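Local coordinates for TqaL (Neurospora crassa, PDB 7EEH), which belongs to the 2OG-Fe dioxygenase family of the cupin clan and holds an iron(III) ion in its fold, at residues F81-S86 with A132-K137. The protein carries 1 engineered substitution. Sequence-based numbering, arbitrary orientation.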
ATOM      1  N   PHE B  81     -33.752   2.918  -0.685  1.00 26.50           N
ATOM      2  CA  PHE B  81     -32.912   2.001  -1.433  1.00 23.28           C
ATOM      3  C   PHE B  81     -32.945   0.642  -0.757  1.00 23.99           C
ATOM      4  O   PHE B  81     -33.311   0.519   0.410  1.00 25.21           O
ATOM      5  CB  PHE B  81     -31.473   2.502  -1.541  1.00 22.89           C
ATOM      6  CG  PHE B  81     -31.347   3.829  -2.230  1.00 20.11           C
ATOM      7  CD1 PHE B  81     -31.511   5.008  -1.521  1.00 24.00           C
ATOM      8  CD2 PHE B  81     -31.071   3.897  -3.585  1.00 20.60           C
ATOM      9  CE1 PHE B  81     -31.402   6.240  -2.154  1.00 20.66           C
ATOM     10  CE2 PHE B  81     -30.964   5.125  -4.230  1.00 22.98           C
ATOM     11  CZ  PHE B  81     -31.131   6.295  -3.511  1.00 20.49           C
ATOM     12  N   CYS B  82     -32.583  -0.379  -1.520  1.00 23.59           N
ATOM     13  CA  CYS B  82     -32.507  -1.750  -1.044  1.00 25.42           C
ATOM     14  C   CYS B  82     -31.081  -2.253  -1.221  1.00 25.73           C
ATOM     15  O   CYS B  82     -30.549  -2.248  -2.336  1.00 26.82           O
ATOM     16  CB  CYS B  82     -33.482  -2.654  -1.804  1.00 24.53           C
ATOM     17  SG  CYS B  82     -33.261  -4.408  -1.408  1.00 30.91           S
ATOM     18  N   PHE B  83     -30.452  -2.656  -0.126  1.00 27.55           N
ATOM     19  CA  PHE B  83     -29.247  -3.470  -0.210  1.00 24.12           C
ATOM     20  C   PHE B  83     -29.700  -4.916  -0.402  1.00 27.39           C
ATOM     21  O   PHE B  83     -30.259  -5.522   0.515  1.00 29.08           O
ATOM     22  CB  PHE B  83     -28.395  -3.307   1.045  1.00 25.07           C
ATOM     23  CG  PHE B  83     -27.660  -1.987   1.134  1.00 24.28           C
ATOM     24  CD1 PHE B  83     -26.606  -1.703   0.287  1.00 23.75           C
ATOM     25  CD2 PHE B  83     -28.011  -1.050   2.093  1.00 25.85           C
ATOM     26  CE1 PHE B  83     -25.913  -0.504   0.394  1.00 25.82           C
ATOM     27  CE2 PHE B  83     -27.332   0.150   2.203  1.00 25.63           C
ATOM     28  CZ  PHE B  83     -26.282   0.425   1.349  1.00 23.99           C
ATOM     29  N   ASP B  84     -29.507  -5.455  -1.602  1.00 30.33           N
ATOM     30  CA  ASP B  84     -29.970  -6.791  -1.965  1.00 32.64           C
ATOM     31  C   ASP B  84     -28.760  -7.716  -1.997  1.00 31.10           C
ATOM     32  O   ASP B  84     -27.929  -7.633  -2.910  1.00 31.80           O
ATOM     33  CB  ASP B  84     -30.680  -6.764  -3.320  1.00 29.00           C
ATOM     34  CG  ASP B  84     -31.400  -8.068  -3.633  1.00 35.87           C
ATOM     35  OD1 ASP B  84     -30.955  -9.126  -3.149  1.00 33.15           O
ATOM     36  OD2 ASP B  84     -32.417  -8.024  -4.361  1.00 36.15           O
ATOM     37  N   PHE B  85     -28.659  -8.596  -1.016  1.00 32.86           N
ATOM     38  CA  PHE B  85     -27.487  -9.451  -0.921  1.00 34.04           C
ATOM     39  C   PHE B  85     -27.667 -10.791  -1.622  1.00 38.19           C
ATOM     40  O   PHE B  85     -26.770 -11.633  -1.553  1.00 39.31           O
ATOM     41  CB  PHE B  85     -27.096  -9.629   0.542  1.00 33.72           C
ATOM     42  CG  PHE B  85     -26.333  -8.458   1.079  1.00 34.72           C
ATOM     43  CD1 PHE B  85     -25.031  -8.225   0.667  1.00 35.21           C
ATOM     44  CD2 PHE B  85     -26.930  -7.556   1.937  1.00 33.74           C
ATOM     45  CE1 PHE B  85     -24.328  -7.133   1.133  1.00 35.02           C
ATOM     46  CE2 PHE B  85     -26.232  -6.454   2.401  1.00 30.52           C
ATOM     47  CZ  PHE B  85     -24.933  -6.247   2.004  1.00 29.67           C
ATOM     48  N   SER B  86     -28.788 -10.992  -2.315  1.00 38.36           N
ATOM     49  CA  SER B  86     -28.917 -12.090  -3.265  1.00 38.73           C
ATOM     50  C   SER B  86     -28.432 -11.675  -4.645  1.00 34.67           C
ATOM     51  O   SER B  86     -27.648 -12.385  -5.272  1.00 35.99           O
ATOM     52  CB  SER B  86     -30.369 -12.563  -3.351  1.00 41.16           C
ATOM     53  OG  SER B  86     -30.870 -12.852  -2.068  1.00 50.41           O
ATOM     54  N   ALA B 132     -20.838   5.398  -4.701  1.00 21.50           N
ATOM     55  CA  ALA B 132     -19.726   4.826  -3.948  1.00 22.02           C
ATOM     56  C   ALA B 132     -20.005   4.859  -2.453  1.00 19.21           C
ATOM     57  O   ALA B 132     -19.638   3.929  -1.727  1.00 20.25           O
ATOM     58  CB  ALA B 132     -18.433   5.569  -4.268  1.00 16.87           C
ATOM     59  N   LEU B 133     -20.695   5.904  -1.977  1.00 19.66           N
ATOM     60  CA  LEU B 133     -21.056   5.958  -0.563  1.00 18.15           C
ATOM     61  C   LEU B 133     -21.979   4.810  -0.181  1.00 19.85           C
ATOM     62  O   LEU B 133     -21.819   4.217   0.888  1.00 20.90           O
ATOM     63  CB  LEU B 133     -21.706   7.298  -0.213  1.00 19.33           C
ATOM     64  CG  LEU B 133     -20.745   8.443   0.121  1.00 18.18           C
ATOM     65  CD1 LEU B 133     -21.489   9.775   0.206  1.00 17.36           C
ATOM     66  CD2 LEU B 133     -19.964   8.160   1.421  1.00 17.09           C
ATOM     67  N   LEU B 134     -22.955   4.485  -1.033  1.00 21.66           N
ATOM     68  CA  LEU B 134     -23.831   3.349  -0.755  1.00 19.48           C
ATOM     69  C   LEU B 134     -23.047   2.045  -0.731  1.00 20.95           C
ATOM     70  O   LEU B 134     -23.246   1.207   0.153  1.00 20.85           O
ATOM     71  CB  LEU B 134     -24.944   3.269  -1.800  1.00 19.94           C
ATOM     72  CG  LEU B 134     -26.143   4.216  -1.673  1.00 19.12           C
ATOM     73  CD1 LEU B 134     -26.996   4.099  -2.917  1.00 19.04           C
ATOM     74  CD2 LEU B 134     -26.971   3.900  -0.427  1.00 16.45           C
ATOM     75  N   VAL B 135     -22.179   1.838  -1.725  1.00 21.36           N
ATOM     76  CA  VAL B 135     -21.378   0.620  -1.764  1.00 20.14           C
ATOM     77  C   VAL B 135     -20.519   0.528  -0.508  1.00 19.20           C
ATOM     78  O   VAL B 135     -20.450  -0.524   0.142  1.00 21.93           O
ATOM     79  CB  VAL B 135     -20.538   0.578  -3.055  1.00 21.71           C
ATOM     80  CG1 VAL B 135     -19.665  -0.631  -3.083  1.00 21.22           C
ATOM     81  CG2 VAL B 135     -21.459   0.552  -4.278  1.00 21.81           C
ATOM     82  N   PHE B 136     -19.862   1.632  -0.148  1.00 20.70           N
ATOM     83  CA  PHE B 136     -19.046   1.684   1.064  1.00 20.05           C
ATOM     84  C   PHE B 136     -19.816   1.173   2.272  1.00 20.27           C
ATOM     85  O   PHE B 136     -19.337   0.303   3.010  1.00 21.36           O
ATOM     86  CB  PHE B 136     -18.578   3.126   1.295  1.00 16.03           C
ATOM     87  CG  PHE B 136     -17.896   3.380   2.639  1.00 18.06           C
ATOM     88  CD1 PHE B 136     -16.525   3.189   2.789  1.00 19.49           C
ATOM     89  CD2 PHE B 136     -18.608   3.904   3.707  1.00 16.48           C
ATOM     90  CE1 PHE B 136     -15.886   3.489   3.993  1.00 17.51           C
ATOM     91  CE2 PHE B 136     -17.986   4.207   4.907  1.00 20.55           C
ATOM     92  CZ  PHE B 136     -16.615   3.995   5.052  1.00 20.98           C
ATOM     93  N   LYS B 137     -21.015   1.707   2.493  1.00 18.17           N
ATOM     94  CA  LYS B 137     -21.790   1.320   3.672  1.00 17.78           C
ATOM     95  C   LYS B 137     -22.179  -0.154   3.624  1.00 21.36           C
ATOM     96  O   LYS B 137     -22.069  -0.864   4.632  1.00 21.75           O
ATOM     97  CB  LYS B 137     -23.040   2.195   3.799  1.00 20.40           C
ATOM     98  CG  LYS B 137     -23.876   1.840   5.029  1.00 18.31           C
ATOM     99  CD  LYS B 137     -25.042   2.796   5.303  1.00 18.61           C
ATOM    100  CE  LYS B 137     -25.613   2.504   6.710  1.00 19.45           C
ATOM    101  NZ  LYS B 137     -26.839   3.275   7.051  1.00 19.86           N
TER
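Leu134 reaches from helix 128-141 to two phenylalanines of strand 74-84, one methyl for each ring. CD1 of Leu134 lies over one face of Phe81, offset toward the rim, 4.1 Å from CD2 of Phe81. CD2 of Leu134 meets the end of the other ring, 4.0 Å from CZ of Phe83. With chi1 of Leu134 at -79°, CG stands beside the backbone N and the forked end is carried toward the strand. Val90 of the adjacent strand 89-92 touches both rings.

Phe83 makes the closest approach, and it does so edge-on: its CE1 is 3.2 Å from the backbone O of Leu134, which lies near the ring plane, an arrangement consistent with a weak C-H...O attraction. CZ of Phe83 also comes within 4.4 Å of CB of Lys137, nearly one helical turn on, at an oblique angle. The extended Lys137 chain then runs on, and its NZ donates to the carbonyl O of His190, with weak bonds to Phe274 O and Thr276 OG1.

Strand and helix axes pass 10.5 Å apart at -45°, bridged by Leu134, Phe81, Phe83 and Lys137. The contact is thus helix-on-sheet packing: helix 128-141 lies against the large antiparallel sheet of the cupin-type fold. The Lys137 side chain is about 11 Å from the iron(III) ion, whose protein ligands, His184, Asp186 and His253, all lie outside the contact.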